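Local coordinates for protein leucyl-trna synthetase (Plasmodium knowlesi, PDB 5FOF) that is the editing domain of cytosolic leucyl-tRNA synthetase, which probably hydrolyses wrongly charged tRNA(Leu) in an enzyme that joins leucine to its tRNA, at residues S73-I78 and E136-C141; L107-Q112 and I132-N137; H41-F46 and V67-F72; E48-N53 and I170-K175. One frame throughout, in Å; residues are numbered along the deposited sequence.

Interaction 1: residues S73-I78 and E136-C141; sequences SQKKII and ENVYIC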
# COMPACT_ATOMS: atom_id res chain seq x y z
N SER A 73 20.48 1.79 -6.31
CA SER A 73 21.20 1.20 -5.17
C SER A 73 21.28 2.17 -3.98
O SER A 73 21.26 1.73 -2.85
CB SER A 73 22.62 0.74 -5.56
OG SER A 73 23.47 1.84 -5.83
N GLN A 74 21.37 3.47 -4.24
CA GLN A 74 21.53 4.47 -3.17
C GLN A 74 20.20 4.95 -2.54
O GLN A 74 20.21 5.72 -1.57
CB GLN A 74 22.32 5.67 -3.69
CG GLN A 74 23.82 5.42 -3.80
CD GLN A 74 24.51 6.43 -4.72
OE1 GLN A 74 24.43 7.65 -4.51
NE2 GLN A 74 25.18 5.92 -5.76
N LYS A 75 19.08 4.50 -3.09
CA LYS A 75 17.78 4.92 -2.62
C LYS A 75 16.96 3.73 -2.21
O LYS A 75 17.08 2.65 -2.78
CB LYS A 75 17.08 5.70 -3.73
CG LYS A 75 17.89 6.90 -4.17
CD LYS A 75 17.01 7.99 -4.75
CE LYS A 75 17.86 9.17 -5.19
NZ LYS A 75 18.58 9.82 -4.05
N LYS A 76 16.13 3.92 -1.19
CA LYS A 76 15.14 2.91 -0.85
C LYS A 76 13.98 3.05 -1.82
O LYS A 76 13.56 4.16 -2.14
CB LYS A 76 14.69 3.08 0.59
CG LYS A 76 15.84 2.99 1.59
CD LYS A 76 15.33 2.70 2.99
CE LYS A 76 16.45 2.41 3.97
NZ LYS A 76 15.88 1.73 5.17
N ILE A 77 13.48 1.93 -2.31
CA ILE A 77 12.42 1.91 -3.32
C ILE A 77 11.19 1.43 -2.59
O ILE A 77 11.15 0.29 -2.12
CB ILE A 77 12.79 0.96 -4.46
CG1 ILE A 77 14.14 1.40 -5.03
CG2 ILE A 77 11.69 0.96 -5.52
CD1 ILE A 77 14.61 0.64 -6.26
N ILE A 78 10.19 2.31 -2.49
CA ILE A 78 9.06 2.10 -1.57
C ILE A 78 7.72 2.26 -2.27
O ILE A 78 7.48 3.27 -2.92
CB ILE A 78 9.18 3.05 -0.35
CG1 ILE A 78 10.33 2.57 0.55
CG2 ILE A 78 7.87 3.12 0.45
CD1 ILE A 78 10.85 3.60 1.51
N GLU A 136 15.92 10.46 -0.42
CA GLU A 136 16.55 9.15 -0.24
C GLU A 136 15.63 8.00 -0.63
O GLU A 136 16.07 6.87 -0.65
CB GLU A 136 17.05 8.98 1.21
CG GLU A 136 18.43 9.62 1.50
CD GLU A 136 19.64 8.86 0.88
OE1 GLU A 136 20.13 7.89 1.52
OE2 GLU A 136 20.12 9.26 -0.22
N ASN A 137 14.38 8.30 -0.97
CA ASN A 137 13.36 7.30 -1.20
C ASN A 137 12.73 7.45 -2.57
O ASN A 137 12.41 8.56 -2.98
CB ASN A 137 12.26 7.42 -0.14
CG ASN A 137 12.68 6.87 1.22
OD1 ASN A 137 13.82 6.47 1.42
ND2 ASN A 137 11.73 6.83 2.15
N VAL A 138 12.58 6.33 -3.28
CA VAL A 138 11.84 6.27 -4.53
C VAL A 138 10.47 5.76 -4.16
O VAL A 138 10.35 4.62 -3.70
CB VAL A 138 12.48 5.30 -5.56
CG1 VAL A 138 11.61 5.16 -6.80
CG2 VAL A 138 13.87 5.77 -5.95
N TYR A 139 9.45 6.59 -4.33
CA TYR A 139 8.09 6.18 -4.00
C TYR A 139 7.33 5.79 -5.24
O TYR A 139 7.51 6.38 -6.31
CB TYR A 139 7.32 7.26 -3.25
CG TYR A 139 7.80 7.53 -1.85
CD1 TYR A 139 8.00 6.50 -0.94
CD2 TYR A 139 8.02 8.83 -1.42
CE1 TYR A 139 8.46 6.75 0.34
CE2 TYR A 139 8.47 9.09 -0.14
CZ TYR A 139 8.69 8.05 0.74
OH TYR A 139 9.13 8.31 2.00
N ILE A 140 6.47 4.79 -5.07
CA ILE A 140 5.57 4.31 -6.09
C ILE A 140 4.14 4.48 -5.55
O ILE A 140 3.83 4.00 -4.45
CB ILE A 140 5.84 2.83 -6.42
CG1 ILE A 140 7.33 2.64 -6.75
CG2 ILE A 140 4.98 2.35 -7.59
CD1 ILE A 140 7.70 1.27 -7.26
N CYS A 141 3.29 5.15 -6.33
CA CYS A 141 1.92 5.41 -5.93
C CYS A 141 1.06 5.88 -7.08
O CYS A 141 1.59 6.31 -8.10
CB CYS A 141 1.91 6.52 -4.90
SG CYS A 141 2.62 8.01 -5.57
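Four backbone hydrogen bonds join Lys76-Ile78 to Glu136-Ile140 as neighbouring parallel strands of the mixed sheet of the editing domain. The bonds alternate as parallel pairing requires: Lys76 N donates to Glu136 O, Val138 N to Lys76 O (2.6 Å), Ile78 N to Val138 O and Ile140 N to Ile78 O. The strand axes run only 14° apart, and CA-H...O contacts from Asn137 and Tyr139 to the carbonyls of Lys76 and Ile78 accompany the bonds.

Ahead of the strand, the Lys75 chain crosses Glu136 at about a right angle. Its NZ stays 4.2 Å from Glu136 OE2, too far for a salt bridge, and bonds instead to the carbonyls of Ile132 and Cys135. Its aliphatic part covers Val138, Lys75 CB lying 3.9 Å from Val138 CG2.

On the sheet face that carries Val138, Ile77 packs loosely beside it, and helix 43-55 covers Ile77 through Tyr43 and Phe46. The other face is closer. Asn137 gives its ND2 hydrogen to Tyr139 OH, almost in its own amide plane, while its CB sits over one face of the tyrosine ring; the hydroxyl also meets the carbonyl of Phe109, probably through a hydrogen bond. Ile78 lies alongside that ring: with CG2 anti to the backbone N, the methyl meets the ring edge at Tyr139 CD1 (3.7 Å), and CD1 of the isoleucine reaches Asn137 ND2 at 3.4 Å.

Interaction 2: residues L107-Q112 and I132-N137; sequences LGFNKQ and IDSCEN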
# COMPACT_ATOMS: atom_id res chain seq x y z
N LEU A 107 10.33 10.64 -6.57
CA LEU A 107 11.26 10.76 -5.46
C LEU A 107 10.60 11.57 -4.36
O LEU A 107 9.94 12.57 -4.64
CB LEU A 107 12.52 11.47 -5.92
CG LEU A 107 13.38 10.70 -6.92
CD1 LEU A 107 14.39 11.62 -7.58
CD2 LEU A 107 14.09 9.56 -6.21
N GLY A 108 10.78 11.16 -3.12
CA GLY A 108 10.26 11.90 -1.96
C GLY A 108 11.09 11.72 -0.72
O GLY A 108 12.16 11.11 -0.74
N PHE A 109 10.56 12.24 0.39
CA PHE A 109 11.31 12.37 1.64
C PHE A 109 10.99 11.21 2.56
O PHE A 109 9.94 10.58 2.40
CB PHE A 109 10.95 13.68 2.30
CG PHE A 109 11.05 14.87 1.38
CD1 PHE A 109 12.28 15.27 0.89
CD2 PHE A 109 9.94 15.58 1.02
CE1 PHE A 109 12.39 16.38 0.06
CE2 PHE A 109 10.02 16.68 0.18
CZ PHE A 109 11.25 17.09 -0.30
N ASN A 110 11.90 10.93 3.50
CA ASN A 110 11.73 9.84 4.49
C ASN A 110 10.74 10.20 5.61
O ASN A 110 9.99 9.33 6.09
CB ASN A 110 13.08 9.45 5.11
CG ASN A 110 13.09 8.03 5.63
OD1 ASN A 110 12.97 7.08 4.85
ND2 ASN A 110 13.25 7.86 6.94
N LYS A 111 10.76 11.47 6.01
CA LYS A 111 9.84 12.08 6.97
C LYS A 111 9.19 13.28 6.26
O LYS A 111 9.80 13.84 5.37
CB LYS A 111 10.67 12.55 8.17
CG LYS A 111 9.89 13.11 9.36
CD LYS A 111 10.73 14.08 10.21
CE LYS A 111 9.84 15.03 11.02
NZ LYS A 111 10.58 16.18 11.60
N GLN A 112 7.97 13.66 6.65
CA GLN A 112 7.27 14.82 6.05
C GLN A 112 8.04 16.12 6.31
O GLN A 112 8.38 16.43 7.45
CB GLN A 112 5.84 14.96 6.60
CG GLN A 112 4.90 13.82 6.22
CD GLN A 112 3.47 13.96 6.77
OE1 GLN A 112 2.86 15.03 6.71
NE2 GLN A 112 2.93 12.85 7.30
N ILE A 132 17.05 15.10 -6.58
CA ILE A 132 17.90 13.90 -6.59
C ILE A 132 18.85 13.85 -5.38
O ILE A 132 19.11 12.76 -4.87
CB ILE A 132 18.63 13.73 -7.95
CG1 ILE A 132 17.59 13.34 -9.01
CG2 ILE A 132 19.72 12.65 -7.88
CD1 ILE A 132 18.10 13.27 -10.43
N ASP A 133 19.33 15.01 -4.92
CA ASP A 133 20.13 15.05 -3.68
C ASP A 133 19.29 14.73 -2.45
O ASP A 133 19.55 13.75 -1.76
CB ASP A 133 20.82 16.42 -3.47
CG ASP A 133 22.05 16.61 -4.35
OD1 ASP A 133 22.60 15.61 -4.87
OD2 ASP A 133 22.47 17.77 -4.51
N SER A 134 18.27 15.54 -2.21
CA SER A 134 17.54 15.53 -0.93
C SER A 134 16.58 14.35 -0.69
O SER A 134 16.10 14.18 0.44
CB SER A 134 16.80 16.86 -0.74
OG SER A 134 16.10 17.22 -1.92
N CYS A 135 16.29 13.55 -1.72
CA CYS A 135 15.30 12.48 -1.59
C CYS A 135 15.99 11.14 -1.57
O CYS A 135 16.56 10.72 -2.58
CB CYS A 135 14.30 12.52 -2.75
SG CYS A 135 13.27 13.99 -2.76
N GLU A 136 15.92 10.46 -0.42
CA GLU A 136 16.55 9.15 -0.24
C GLU A 136 15.63 8.00 -0.63
O GLU A 136 16.07 6.87 -0.65
CB GLU A 136 17.05 8.98 1.21
CG GLU A 136 18.43 9.62 1.50
CD GLU A 136 19.64 8.86 0.88
OE1 GLU A 136 20.13 7.89 1.52
OE2 GLU A 136 20.12 9.26 -0.22
N ASN A 137 14.38 8.30 -0.97
CA ASN A 137 13.36 7.30 -1.20
C ASN A 137 12.73 7.45 -2.57
O ASN A 137 12.41 8.56 -2.98
CB ASN A 137 12.26 7.42 -0.14
CG ASN A 137 12.68 6.87 1.22
OD1 ASN A 137 13.82 6.47 1.42
ND2 ASN A 137 11.73 6.83 2.15
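Gly108 and Asn137 meet as an antiparallel hydrogen-bonded pair, in which Gly108 N donates to Asn137 O (3.1 Å) in a nearly straight bond of 170°. The same carbonyl oxygen also receives a CA-H...O contact from Leu107. This is the one backbone hydrogen bond made across the two segments; Gly108 O lies against Cys135 CB, 3.3 Å away.

Further along, the Asn137 amide donates through ND2 to Asn110 OD1 (3.0 Å). This bond is bent, with the two amide planes 79° apart and the acceptor tilted out of the Asn137 plane. Asn110 reaches across because its CG stands anti to the backbone N (chi1 -155°). Its own carbonyl takes a bond from Lys37, and the carbonyl of Phe109 is probably met by Tyr139 OH. At the helix end, Ser134 OG bonds back to Glu130 O, while Lys75 closes the C-terminal end of helix 128-134.

The apolar contacts lie beside these bonds. Leu107 CB touches Cys135 CB (3.8 Å), and Leu107 CD1 meets Ile132 CG1 (3.9 Å). Cys135 SG approaches the Phe109 ring obliquely, 4.4 Å from the centroid, in a sulfur-aromatic contact, and Ser134 O lies at the ring edge. This is a helix-to-strand connection, in which the chain leaves helix 128-134 and joins strand 102-108 as its antiparallel neighbour.

Interaction 3: residues H41-F46 and V67-F72; sequences HDYKEF and VNENFF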
# COMPACT_ATOMS: atom_id res chain seq x y z
N HIS A 41 12.64 -5.54 -1.98
CA HIS A 41 13.73 -6.32 -1.40
C HIS A 41 15.05 -6.18 -2.15
O HIS A 41 16.10 -6.04 -1.53
CB HIS A 41 13.34 -7.80 -1.29
CG HIS A 41 14.29 -8.60 -0.46
ND1 HIS A 41 14.44 -8.41 0.90
CD2 HIS A 41 15.16 -9.59 -0.80
CE1 HIS A 41 15.35 -9.25 1.36
NE2 HIS A 41 15.80 -9.97 0.35
N ASP A 42 14.99 -6.22 -3.49
CA ASP A 42 16.18 -6.18 -4.34
C ASP A 42 16.02 -5.13 -5.43
O ASP A 42 15.27 -5.31 -6.39
CB ASP A 42 16.39 -7.57 -4.95
CG ASP A 42 17.70 -7.69 -5.77
OD1 ASP A 42 18.49 -6.72 -5.87
OD2 ASP A 42 17.90 -8.79 -6.31
N TYR A 43 16.75 -4.03 -5.28
CA TYR A 43 16.74 -2.93 -6.23
C TYR A 43 17.07 -3.32 -7.68
O TYR A 43 16.71 -2.60 -8.60
CB TYR A 43 17.67 -1.80 -5.75
CG TYR A 43 19.16 -2.13 -5.78
CD1 TYR A 43 19.93 -1.86 -6.92
CD2 TYR A 43 19.80 -2.69 -4.67
CE1 TYR A 43 21.29 -2.15 -6.96
CE2 TYR A 43 21.16 -2.99 -4.70
CZ TYR A 43 21.90 -2.72 -5.84
OH TYR A 43 23.26 -3.02 -5.88
N LYS A 44 17.77 -4.44 -7.87
CA LYS A 44 18.06 -4.96 -9.20
C LYS A 44 16.82 -5.55 -9.85
O LYS A 44 16.57 -5.30 -11.02
CB LYS A 44 19.16 -6.03 -9.16
CG LYS A 44 20.51 -5.47 -8.74
CD LYS A 44 21.63 -6.51 -8.83
CE LYS A 44 22.95 -5.87 -8.43
NZ LYS A 44 24.15 -6.71 -8.75
N GLU A 45 16.04 -6.32 -9.10
CA GLU A 45 14.74 -6.77 -9.60
C GLU A 45 13.82 -5.60 -9.99
O GLU A 45 13.12 -5.68 -10.99
CB GLU A 45 14.06 -7.74 -8.62
CG GLU A 45 14.67 -9.14 -8.68
CD GLU A 45 14.33 -10.05 -7.50
OE1 GLU A 45 14.15 -9.55 -6.35
OE2 GLU A 45 14.26 -11.28 -7.72
N PHE A 46 13.87 -4.49 -9.25
CA PHE A 46 13.12 -3.30 -9.66
C PHE A 46 13.78 -2.63 -10.86
O PHE A 46 13.08 -2.17 -11.77
CB PHE A 46 12.96 -2.30 -8.51
CG PHE A 46 12.16 -1.09 -8.90
CD1 PHE A 46 10.77 -1.16 -9.01
CD2 PHE A 46 12.79 0.10 -9.21
CE1 PHE A 46 10.02 -0.05 -9.39
CE2 PHE A 46 12.04 1.22 -9.60
CZ PHE A 46 10.66 1.14 -9.69
N VAL A 67 19.83 8.00 -14.36
CA VAL A 67 18.99 7.11 -13.58
C VAL A 67 19.45 5.66 -13.88
O VAL A 67 18.82 4.95 -14.66
CB VAL A 67 17.49 7.37 -13.87
CG1 VAL A 67 16.61 6.40 -13.09
CG2 VAL A 67 17.12 8.80 -13.50
N ASN A 68 20.54 5.27 -13.20
CA ASN A 68 21.25 4.00 -13.38
C ASN A 68 20.82 2.95 -12.37
O ASN A 68 20.06 3.21 -11.44
CB ASN A 68 22.75 4.18 -13.08
CG ASN A 68 23.40 5.26 -13.89
OD1 ASN A 68 23.24 5.33 -15.11
ND2 ASN A 68 24.17 6.10 -13.21
N GLU A 69 21.41 1.76 -12.51
CA GLU A 69 21.50 0.82 -11.41
C GLU A 69 22.11 1.43 -10.13
O GLU A 69 21.65 1.15 -9.01
CB GLU A 69 22.36 -0.36 -11.81
CG GLU A 69 22.47 -1.40 -10.70
CD GLU A 69 23.19 -2.62 -11.17
OE1 GLU A 69 24.41 -2.52 -11.35
OE2 GLU A 69 22.54 -3.65 -11.34
N ASN A 70 23.18 2.20 -10.30
CA ASN A 70 23.85 2.88 -9.18
C ASN A 70 22.94 3.89 -8.43
O ASN A 70 23.11 4.09 -7.22
CB ASN A 70 25.15 3.56 -9.67
CG ASN A 70 26.03 4.02 -8.53
OD1 ASN A 70 26.37 3.24 -7.64
ND2 ASN A 70 26.41 5.30 -8.54
N PHE A 71 22.00 4.50 -9.15
CA PHE A 71 21.02 5.42 -8.56
C PHE A 71 20.03 4.66 -7.66
O PHE A 71 19.86 4.99 -6.49
CB PHE A 71 20.31 6.16 -9.71
CG PHE A 71 19.13 7.00 -9.30
CD1 PHE A 71 19.30 8.31 -8.87
CD2 PHE A 71 17.82 6.50 -9.43
CE1 PHE A 71 18.21 9.09 -8.54
CE2 PHE A 71 16.73 7.28 -9.09
CZ PHE A 71 16.93 8.58 -8.65
N PHE A 72 19.41 3.62 -8.21
CA PHE A 72 18.52 2.77 -7.43
C PHE A 72 19.16 1.97 -6.29
O PHE A 72 18.45 1.53 -5.38
CB PHE A 72 17.71 1.85 -8.36
CG PHE A 72 16.71 2.60 -9.19
CD1 PHE A 72 15.60 3.19 -8.59
CD2 PHE A 72 16.89 2.75 -10.55
CE1 PHE A 72 14.68 3.91 -9.34
CE2 PHE A 72 15.98 3.47 -11.32
CZ PHE A 72 14.87 4.05 -10.71
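Phe46 points the edge of its ring at one face of Phe72, an edge-to-face (T-shaped) stack with centroids 5.5 Å apart and planes at 70°. The two rings come closest at Phe46 CE2 and Phe72 CE1, 3.8 Å apart. The opposite face of the Phe72 ring is covered by Phe71 of the same helix, so this ring is held between two aromatic neighbours.

One turn earlier, Tyr43 lies against the backbone of the second helix. Its CB, pointing at that helix, rests 3.4 Å from Phe72 O. With CG between the backbone N and the carbonyl carbon (chi1 69°), the ring continues past this oxygen and brings its CE1 edge beside Glu69 CG (4.0 Å). The Glu69 carboxylate stands almost perpendicular to that ring. Glu69 crosses the extended Lys44 chain at an oblique angle, OE2 lying 3.7 Å from Lys44 CE. No hydrogen bond joins the two segments, and Lys44 NZ and Glu69 OE2 stay beyond salt-bridge distance.

Asp42 is the N-cap of helix 43-55, its OD1 receiving Lys44 N from above the carboxylate plane (3.1 Å). The starts of helices 43-55 and 69-74 pack together on one face of the sheet, where Phe46 reaches Ile140 of strand 137-141 and Phe72 reaches Val138, while Tyr43, Phe46 and Phe72 all touch Ile77 of strand 76-83.

Interaction 4: residues E48-N53 and I170-K175; sequences EIYLRN and ILMKIK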
# COMPACT_ATOMS: atom_id res chain seq x y z
N GLU A 48 15.51 -4.02 -13.24
CA GLU A 48 15.18 -4.77 -14.45
C GLU A 48 13.91 -4.20 -15.05
O GLU A 48 13.92 -3.78 -16.22
CB GLU A 48 15.00 -6.25 -14.18
CG GLU A 48 14.81 -7.06 -15.46
CD GLU A 48 14.26 -8.44 -15.21
OE1 GLU A 48 14.69 -9.09 -14.22
OE2 GLU A 48 13.40 -8.88 -16.01
N ILE A 49 12.86 -4.16 -14.23
CA ILE A 49 11.54 -3.64 -14.61
C ILE A 49 11.68 -2.23 -15.20
O ILE A 49 11.04 -1.92 -16.20
CB ILE A 49 10.54 -3.67 -13.41
CG1 ILE A 49 10.15 -5.11 -13.08
CG2 ILE A 49 9.25 -2.87 -13.69
CD1 ILE A 49 9.72 -5.31 -11.64
N TYR A 50 12.51 -1.40 -14.60
CA TYR A 50 12.70 -0.05 -15.10
C TYR A 50 13.28 -0.02 -16.53
O TYR A 50 12.83 0.78 -17.34
CB TYR A 50 13.57 0.76 -14.13
CG TYR A 50 13.93 2.14 -14.63
CD1 TYR A 50 13.10 3.24 -14.38
CD2 TYR A 50 15.11 2.36 -15.35
CE1 TYR A 50 13.44 4.51 -14.84
CE2 TYR A 50 15.46 3.63 -15.81
CZ TYR A 50 14.62 4.69 -15.55
OH TYR A 50 14.97 5.92 -15.99
N LEU A 51 14.27 -0.88 -16.81
CA LEU A 51 14.94 -0.94 -18.13
C LEU A 51 14.00 -1.42 -19.20
O LEU A 51 13.96 -0.85 -20.29
CB LEU A 51 16.14 -1.89 -18.12
CG LEU A 51 17.34 -1.52 -17.25
CD1 LEU A 51 18.37 -2.64 -17.35
CD2 LEU A 51 17.94 -0.18 -17.63
N ARG A 52 13.27 -2.48 -18.90
CA ARG A 52 12.25 -2.98 -19.81
C ARG A 52 11.22 -1.88 -20.14
O ARG A 52 10.90 -1.68 -21.31
CB ARG A 52 11.56 -4.21 -19.22
CG ARG A 52 10.62 -4.92 -20.18
CD ARG A 52 9.69 -5.87 -19.44
NE ARG A 52 10.42 -6.82 -18.59
CZ ARG A 52 10.28 -6.98 -17.26
NH1 ARG A 52 9.42 -6.26 -16.56
NH2 ARG A 52 11.03 -7.89 -16.63
N ASN A 53 10.73 -1.16 -19.14
CA ASN A 53 9.70 -0.13 -19.38
C ASN A 53 10.25 1.25 -19.80
O ASN A 53 9.47 2.12 -20.19
CB ASN A 53 8.73 -0.02 -18.19
CG ASN A 53 7.70 -1.15 -18.18
OD1 ASN A 53 6.60 -1.01 -18.73
ND2 ASN A 53 8.06 -2.29 -17.58
N ILE A 170 8.65 12.78 -12.30
CA ILE A 170 8.17 11.41 -12.50
C ILE A 170 9.26 10.61 -13.19
O ILE A 170 9.59 10.90 -14.32
CB ILE A 170 6.88 11.41 -13.35
CG1 ILE A 170 5.78 12.24 -12.67
CG2 ILE A 170 6.38 9.99 -13.61
CD1 ILE A 170 5.49 11.85 -11.23
N LEU A 171 9.81 9.60 -12.51
CA LEU A 171 10.88 8.81 -13.10
C LEU A 171 10.34 7.84 -14.13
O LEU A 171 10.97 7.61 -15.17
CB LEU A 171 11.68 8.05 -12.05
CG LEU A 171 12.41 8.90 -11.00
CD1 LEU A 171 12.91 8.01 -9.87
CD2 LEU A 171 13.56 9.69 -11.60
N MET A 172 9.17 7.26 -13.85
CA MET A 172 8.50 6.42 -14.83
C MET A 172 7.03 6.21 -14.52
O MET A 172 6.58 6.48 -13.44
CB MET A 172 9.23 5.07 -14.98
CG MET A 172 8.68 3.88 -14.19
SD MET A 172 9.61 2.34 -14.39
CE MET A 172 10.05 2.42 -16.14
N LYS A 173 6.33 5.66 -15.50
CA LYS A 173 4.91 5.37 -15.43
C LYS A 173 4.74 3.93 -15.89
O LYS A 173 5.11 3.59 -17.02
CB LYS A 173 4.22 6.33 -16.38
CG LYS A 173 2.73 6.15 -16.64
CD LYS A 173 2.29 7.29 -17.56
CE LYS A 173 0.84 7.20 -17.99
NZ LYS A 173 0.44 8.50 -18.62
N ILE A 174 4.23 3.06 -15.02
CA ILE A 174 4.08 1.64 -15.36
C ILE A 174 2.78 1.04 -14.86
O ILE A 174 2.26 1.45 -13.83
CB ILE A 174 5.24 0.78 -14.81
CG1 ILE A 174 5.60 1.21 -13.39
CG2 ILE A 174 6.44 0.86 -15.74
CD1 ILE A 174 6.35 0.14 -12.63
N LYS A 175 2.31 0.04 -15.59
CA LYS A 175 1.10 -0.67 -15.22
C LYS A 175 1.43 -1.57 -14.05
O LYS A 175 2.54 -2.07 -13.96
CB LYS A 175 0.53 -1.50 -16.38
CG LYS A 175 -0.23 -0.71 -17.44
CD LYS A 175 -1.22 -1.60 -18.20
CE LYS A 175 -1.86 -0.87 -19.38
NZ LYS A 175 -3.08 -1.58 -19.88
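Met172 packs its thioether into the side of helix 48-53, between Tyr50 and Asn53. A bend at the last torsion (chi3 -38°) turns the methyl CE inward, so that it lies 3.4 Å from both Tyr50 O and Asn53 CB. The sulfur meets the ring of Tyr50 obliquely, Met172 SD standing 3.6 Å from Tyr50 CD1, a Met-aromatic contact. Tyr50 swings toward the strand because its CG is anti to the backbone N, and Leu171 O approaches the ring edge near its plane. Equally tight is Ile174, whose CG2 lies 3.4 Å from Asn53 CG, the two side chains crossing at about a right angle. The Asn53 amide is held from elsewhere: ND2 bonds to Glu178 and, weakly, to Ile49 O one turn back in the helix.

The looser part is Ile49, with CG2 4.3 Å from Ile174 CD1. Two exposed places lie apart from the packing. On the helix, Glu48 and Arg52 form a salt bridge (OE2 to NH2, 2.6 Å), Arg52 also pairing with Glu178; on the strand, Lys173 turns from the helix to make a cation-pi contact with Tyr102.

No hydrogen bond links the two segments, whose axes pass 9.6 Å apart. Helix 43-55 thus packs on the sheet of the editing domain nearly perpendicular to strand 170-175, at 86°, unlike the near-parallel alignment of classical alpha/beta layers.

How the interactions relate
After strand 33-40 the chain enters helix 43-55, and interaction 3 closes the first loop by bringing helix 69-74 back against its start. The chain then runs into strand 76-83, and interaction 1 closes a longer loop at strand 137-141. Interaction 2 opens within that loop, on strand 102-108, and ends on the same stretch, sharing Glu136 and Asn137 with interaction 1. Interaction 4 begins in helix 43-55 and closes last, at strand 170-175; interactions 1 and 2 are nested inside it, whereas interaction 3 crosses it. Together they tie three helices to one sheet, with Phe72 meeting Tyr50, and Phe71 touching Leu107 and Leu171.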